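Local atomic coordinates of YchF GTP-binding protein (Schizosaccharomyces pombe, PDB entry 1NI3), a protein that hydrolyses ATP and, less efficiently, GTP, and negatively regulates the G2/M transition of the cell cycle. Residues Pro58-Phe70 and Arg82-Leu95. Residues are numbered along the deposited sequence; the frame is centred on the assembly and turned at random.
Sequences PEEAKVAVPDERF and RVPAFLTVFDIAGL
With its CG anti to the backbone N (chi1 178°) and the chain straight beyond, Glu60 lays its carboxylate beside the ring of Phe90, the two planes 24° apart, while Thr88 swings OG1 to the side of its own backbone N, facing Lys62. Lys62 bends at chi2 (-67°) and comes to lie alongside Thr88. Its NZ makes a weak hydrogen bond to Thr88 OG1 at 3.3 Å, the polar side-chain link across; its salt bridge to Glu60 OE2, whose hydrogen bond is also weak, stays within the strand. The same face carries Ala64, Phe86 and Phe90.

Underneath runs an antiparallel ladder between strands 60-65 and 85-90. Ala61 and Val63 each exchange two backbone bonds with their partners, Val89 and Leu87; Val63 O takes Leu87 N at 2.8 Å. Asp91 N donates to Glu59 O at 2.9 Å. The opposite face is aliphatic: Val63 CG2 meets Val89 CG2 at 3.8 Å and Val65 CG2 sits on Ala85 CB at 3.6 Å, with helix 33-42 packing against Ala61 and Val63.

At the far end Phe70, on the first turn of helix 68-77, sets one ring face over Pro84, whose CA stands 4.0 Å from the ring centroid in a CH-pi contact. At the other, Glu59 CB packs on Leu95 CD2 at 3.6 Å, and a water links Pro58 O to Asp91 OD2.

This is the antiparallel edge of a Ras-like G domain, whose sheet continues through strand 22-27 toward the P-loop. Asp91, whose N makes the last bond of the pairing, begins a probable DxxG (G3) motif ending at Gly94, near Ser34, the magnesium ligand by similarity. Straight backbone bonds from Leu87 N and Asp91 N thus carry the pairing, while the polar side-chain links stay weak.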
loop_
_atom_site.group_PDB
_atom_site.type_symbol
_atom_site.label_atom_id
_atom_site.label_comp_id
_atom_site.label_asym_id
_atom_site.label_seq_id
_atom_site.Cartn_x
_atom_site.Cartn_y
_atom_site.Cartn_z
ATOM N N PRO A 58 7.085 -13.077 -12.024
ATOM C CA PRO A 58 8.250 -13.218 -11.150
ATOM C C PRO A 58 8.517 -12.026 -10.227
ATOM O O PRO A 58 8.836 -12.213 -9.059
ATOM C CB PRO A 58 9.382 -13.461 -12.139
ATOM C CG PRO A 58 8.699 -14.217 -13.226
ATOM C CD PRO A 58 7.427 -13.429 -13.413
ATOM N N GLU A 59 8.386 -10.807 -10.740
ATOM C CA GLU A 59 8.638 -9.626 -9.913
ATOM C C GLU A 59 7.393 -9.170 -9.164
ATOM O O GLU A 59 7.408 -8.143 -8.475
ATOM C CB GLU A 59 9.158 -8.467 -10.761
ATOM C CG GLU A 59 10.474 -8.732 -11.453
ATOM C CD GLU A 59 10.375 -9.862 -12.435
ATOM O OE1 GLU A 59 9.497 -9.797 -13.327
ATOM O OE2 GLU A 59 11.173 -10.817 -12.313
ATOM N N GLU A 60 6.313 -9.929 -9.309
ATOM C CA GLU A 60 5.067 -9.609 -8.636
ATOM C C GLU A 60 4.732 -10.661 -7.597
ATOM O O GLU A 60 4.834 -11.857 -7.857
ATOM C CB GLU A 60 3.907 -9.527 -9.633
ATOM C CG GLU A 60 2.568 -9.236 -8.970
ATOM C CD GLU A 60 1.464 -8.940 -9.966
ATOM O OE1 GLU A 60 1.236 -9.781 -10.862
ATOM O OE2 GLU A 60 0.828 -7.865 -9.860
ATOM N N ALA A 61 4.322 -10.200 -6.424
ATOM C CA ALA A 61 3.931 -11.092 -5.351
ATOM C C ALA A 61 2.518 -10.721 -4.895
ATOM O O ALA A 61 2.213 -9.541 -4.699
ATOM C CB ALA A 61 4.918 -10.984 -4.189
ATOM N N LYS A 62 1.654 -11.730 -4.782
ATOM C CA LYS A 62 0.271 -11.551 -4.321
ATOM C C LYS A 62 0.272 -12.004 -2.859
ATOM O O LYS A 62 0.100 -13.192 -2.583
ATOM C CB LYS A 62 -0.697 -12.465 -5.090
ATOM C CG LYS A 62 -0.809 -12.254 -6.597
ATOM C CD LYS A 62 -1.432 -10.913 -6.923
ATOM C CE LYS A 62 -1.395 -10.591 -8.412
ATOM N NZ LYS A 62 -1.695 -9.143 -8.633
ATOM N N VAL A 63 0.479 -11.086 -1.920
ATOM C CA VAL A 63 0.519 -11.479 -0.510
ATOM C C VAL A 63 -0.884 -11.477 0.102
ATOM O O VAL A 63 -1.649 -10.524 -0.067
ATOM C CB VAL A 63 1.420 -10.533 0.303
ATOM C CG1 VAL A 63 1.730 -11.129 1.674
ATOM C CG2 VAL A 63 2.674 -10.273 -0.470
ATOM N N ALA A 64 -1.218 -12.538 0.825
ATOM C CA ALA A 64 -2.531 -12.631 1.441
ATOM C C ALA A 64 -2.655 -11.645 2.581
ATOM O O ALA A 64 -1.793 -11.591 3.453
ATOM C CB ALA A 64 -2.779 -14.043 1.935
ATOM N N VAL A 65 -3.731 -10.862 2.565
ATOM C CA VAL A 65 -3.965 -9.876 3.616
ATOM C C VAL A 65 -4.512 -10.582 4.846
ATOM O O VAL A 65 -5.548 -11.256 4.783
ATOM C CB VAL A 65 -5.004 -8.831 3.213
ATOM C CG1 VAL A 65 -4.994 -7.703 4.218
ATOM C CG2 VAL A 65 -4.739 -8.338 1.808
ATOM N N PRO A 66 -3.816 -10.452 5.981
ATOM C CA PRO A 66 -4.298 -11.108 7.200
ATOM C C PRO A 66 -5.526 -10.395 7.778
ATOM O O PRO A 66 -5.600 -9.159 7.815
ATOM C CB PRO A 66 -3.083 -11.067 8.124
ATOM C CG PRO A 66 -2.339 -9.855 7.671
ATOM C CD PRO A 66 -2.467 -9.893 6.166
ATOM N N ASP A 67 -6.499 -11.184 8.216
ATOM C CA ASP A 67 -7.720 -10.615 8.768
ATOM C C ASP A 67 -8.532 -11.590 9.595
ATOM O O ASP A 67 -9.254 -12.425 9.059
ATOM C CB ASP A 67 -8.585 -10.041 7.649
ATOM C CG ASP A 67 -9.928 -9.571 8.146
ATOM O OD1 ASP A 67 -9.974 -8.904 9.209
ATOM O OD2 ASP A 67 -10.936 -9.858 7.467
ATOM N N GLU A 68 -8.413 -11.449 10.910
ATOM C CA GLU A 68 -9.109 -12.308 11.844
ATOM C C GLU A 68 -10.568 -12.521 11.471
ATOM O O GLU A 68 -11.113 -13.609 11.674
ATOM C CB GLU A 68 -8.982 -11.731 13.243
ATOM C CG GLU A 68 -7.766 -12.267 13.967
ATOM C CD GLU A 68 -7.211 -11.312 15.002
ATOM O OE1 GLU A 68 -7.987 -10.831 15.858
ATOM O OE2 GLU A 68 -5.990 -11.045 14.960
ATOM N N ARG A 69 -11.203 -11.498 10.914
ATOM C CA ARG A 69 -12.586 -11.652 10.509
ATOM C C ARG A 69 -12.642 -12.797 9.498
ATOM O O ARG A 69 -13.429 -13.732 9.648
ATOM C CB ARG A 69 -13.105 -10.364 9.885
ATOM C CG ARG A 69 -13.102 -9.185 10.832
ATOM C CD ARG A 69 -13.641 -7.965 10.122
ATOM N NE ARG A 69 -12.902 -6.756 10.461
ATOM C CZ ARG A 69 -13.102 -5.586 9.865
ATOM N NH1 ARG A 69 -14.014 -5.484 8.907
ATOM N NH2 ARG A 69 -12.394 -4.523 10.220
ATOM N N PHE A 70 -11.805 -12.724 8.467
ATOM C CA PHE A 70 -11.762 -13.775 7.460
ATOM C C PHE A 70 -11.532 -15.112 8.176
ATOM O O PHE A 70 -12.181 -16.119 7.862
ATOM C CB PHE A 70 -10.622 -13.508 6.480
ATOM C CG PHE A 70 -10.477 -14.565 5.417
ATOM C CD1 PHE A 70 -11.448 -14.724 4.439
ATOM C CD2 PHE A 70 -9.401 -15.442 5.427
ATOM C CE1 PHE A 70 -11.350 -15.740 3.495
ATOM C CE2 PHE A 70 -9.299 -16.460 4.484
ATOM C CZ PHE A 70 -10.276 -16.611 3.518
ATOM N N ARG A 82 -11.315 -21.313 0.554
ATOM C CA ARG A 82 -11.135 -20.082 1.314
ATOM C C ARG A 82 -10.206 -19.192 0.517
ATOM O O ARG A 82 -9.055 -19.551 0.274
ATOM C CB ARG A 82 -10.487 -20.367 2.665
ATOM C CG ARG A 82 -11.078 -21.549 3.391
ATOM C CD ARG A 82 -10.364 -21.764 4.709
ATOM N NE ARG A 82 -11.037 -22.769 5.522
ATOM C CZ ARG A 82 -10.797 -22.966 6.816
ATOM N NH1 ARG A 82 -9.897 -22.226 7.456
ATOM N NH2 ARG A 82 -11.458 -23.903 7.478
ATOM N N VAL A 83 -10.703 -18.039 0.095
ATOM C CA VAL A 83 -9.883 -17.112 -0.660
ATOM C C VAL A 83 -9.759 -15.793 0.086
ATOM O O VAL A 83 -10.722 -15.031 0.209
ATOM C CB VAL A 83 -10.475 -16.840 -2.052
ATOM C CG1 VAL A 83 -9.517 -15.962 -2.847
ATOM C CG2 VAL A 83 -10.731 -18.153 -2.768
ATOM N N PRO A 84 -8.560 -15.512 0.607
ATOM C CA PRO A 84 -8.274 -14.288 1.349
ATOM C C PRO A 84 -8.133 -13.112 0.410
ATOM O O PRO A 84 -8.171 -13.268 -0.803
ATOM C CB PRO A 84 -6.959 -14.613 2.039
ATOM C CG PRO A 84 -6.272 -15.453 1.020
ATOM C CD PRO A 84 -7.379 -16.394 0.599
ATOM N N ALA A 85 -7.975 -11.928 0.980
ATOM C CA ALA A 85 -7.799 -10.729 0.178
ATOM C C ALA A 85 -6.334 -10.749 -0.233
ATOM O O ALA A 85 -5.567 -11.584 0.248
ATOM C CB ALA A 85 -8.098 -9.497 1.014
ATOM N N PHE A 86 -5.933 -9.843 -1.114
ATOM C CA PHE A 86 -4.543 -9.818 -1.526
ATOM C C PHE A 86 -3.967 -8.438 -1.749
ATOM O O PHE A 86 -4.619 -7.576 -2.345
ATOM C CB PHE A 86 -4.349 -10.650 -2.790
ATOM C CG PHE A 86 -4.498 -12.121 -2.558
ATOM C CD1 PHE A 86 -5.697 -12.767 -2.812
ATOM C CD2 PHE A 86 -3.443 -12.863 -2.039
ATOM C CE1 PHE A 86 -5.845 -14.143 -2.560
ATOM C CE2 PHE A 86 -3.585 -14.237 -1.784
ATOM C CZ PHE A 86 -4.788 -14.874 -2.045
ATOM N N LEU A 87 -2.753 -8.227 -1.235
ATOM C CA LEU A 87 -2.020 -6.970 -1.431
ATOM C C LEU A 87 -0.934 -7.278 -2.457
ATOM O O LEU A 87 -0.123 -8.193 -2.273
ATOM C CB LEU A 87 -1.324 -6.474 -0.150
ATOM C CG LEU A 87 -0.362 -5.296 -0.417
ATOM C CD1 LEU A 87 -1.163 -4.078 -0.841
ATOM C CD2 LEU A 87 0.469 -4.974 0.806
ATOM N N THR A 88 -0.932 -6.523 -3.545
ATOM C CA THR A 88 0.059 -6.708 -4.592
ATOM C C THR A 88 1.360 -5.989 -4.186
ATOM O O THR A 88 1.347 -4.838 -3.738
ATOM C CB THR A 88 -0.474 -6.161 -5.926
ATOM O OG1 THR A 88 -1.683 -6.856 -6.256
ATOM C CG2 THR A 88 0.541 -6.363 -7.043
ATOM N N VAL A 89 2.485 -6.682 -4.316
ATOM C CA VAL A 89 3.767 -6.097 -3.960
ATOM C C VAL A 89 4.762 -6.314 -5.095
ATOM O O VAL A 89 5.062 -7.450 -5.459
ATOM C CB VAL A 89 4.297 -6.726 -2.649
ATOM C CG1 VAL A 89 5.583 -6.033 -2.205
ATOM C CG2 VAL A 89 3.241 -6.642 -1.573
ATOM N N PHE A 90 5.268 -5.214 -5.651
ATOM C CA PHE A 90 6.219 -5.292 -6.754
ATOM C C PHE A 90 7.678 -5.103 -6.396
ATOM O O PHE A 90 8.049 -4.230 -5.593
ATOM C CB PHE A 90 5.855 -4.306 -7.858
ATOM C CG PHE A 90 4.900 -4.872 -8.867
ATOM C CD1 PHE A 90 3.607 -4.381 -8.974
ATOM C CD2 PHE A 90 5.280 -5.929 -9.694
ATOM C CE1 PHE A 90 2.709 -4.935 -9.881
ATOM C CE2 PHE A 90 4.381 -6.490 -10.606
ATOM C CZ PHE A 90 3.099 -5.995 -10.702
ATOM N N ASP A 91 8.498 -5.951 -7.011
ATOM C CA ASP A 91 9.938 -5.929 -6.831
ATOM C C ASP A 91 10.549 -5.000 -7.882
ATOM O O ASP A 91 11.121 -5.438 -8.873
ATOM C CB ASP A 91 10.493 -7.342 -6.974
ATOM C CG ASP A 91 11.996 -7.372 -6.940
ATOM O OD1 ASP A 91 12.578 -6.583 -6.161
ATOM O OD2 ASP A 91 12.596 -8.185 -7.680
ATOM N N ILE A 92 10.406 -3.703 -7.641
ATOM C CA ILE A 92 10.921 -2.669 -8.524
ATOM C C ILE A 92 12.333 -3.007 -9.014
ATOM O O ILE A 92 12.591 -3.013 -10.220
ATOM C CB ILE A 92 10.941 -1.309 -7.803
ATOM C CG1 ILE A 92 9.567 -1.045 -7.186
ATOM C CG2 ILE A 92 11.327 -0.209 -8.790
ATOM C CD1 ILE A 92 8.441 -1.036 -8.195
ATOM N N ALA A 93 13.245 -3.278 -8.083
ATOM C CA ALA A 93 14.612 -3.614 -8.459
ATOM C C ALA A 93 14.609 -4.734 -9.494
ATOM O O ALA A 93 15.217 -4.611 -10.549
ATOM C CB ALA A 93 15.402 -4.031 -7.240
ATOM N N GLY A 94 13.918 -5.824 -9.199
ATOM C CA GLY A 94 13.874 -6.929 -10.134
ATOM C C GLY A 94 13.387 -6.570 -11.525
ATOM O O GLY A 94 13.751 -7.239 -12.493
ATOM N N LEU A 95 12.572 -5.522 -11.633
ATOM C CA LEU A 95 12.018 -5.099 -12.924
ATOM C C LEU A 95 12.963 -4.247 -13.747
ATOM O O LEU A 95 12.556 -3.665 -14.747
ATOM C CB LEU A 95 10.724 -4.316 -12.724
ATOM C CG LEU A 95 9.535 -5.151 -12.264
ATOM C CD1 LEU A 95 8.435 -4.237 -11.753
ATOM C CD2 LEU A 95 9.054 -6.014 -13.416
HETATM O O HOH W 1 11.590 -10.519 -8.922
#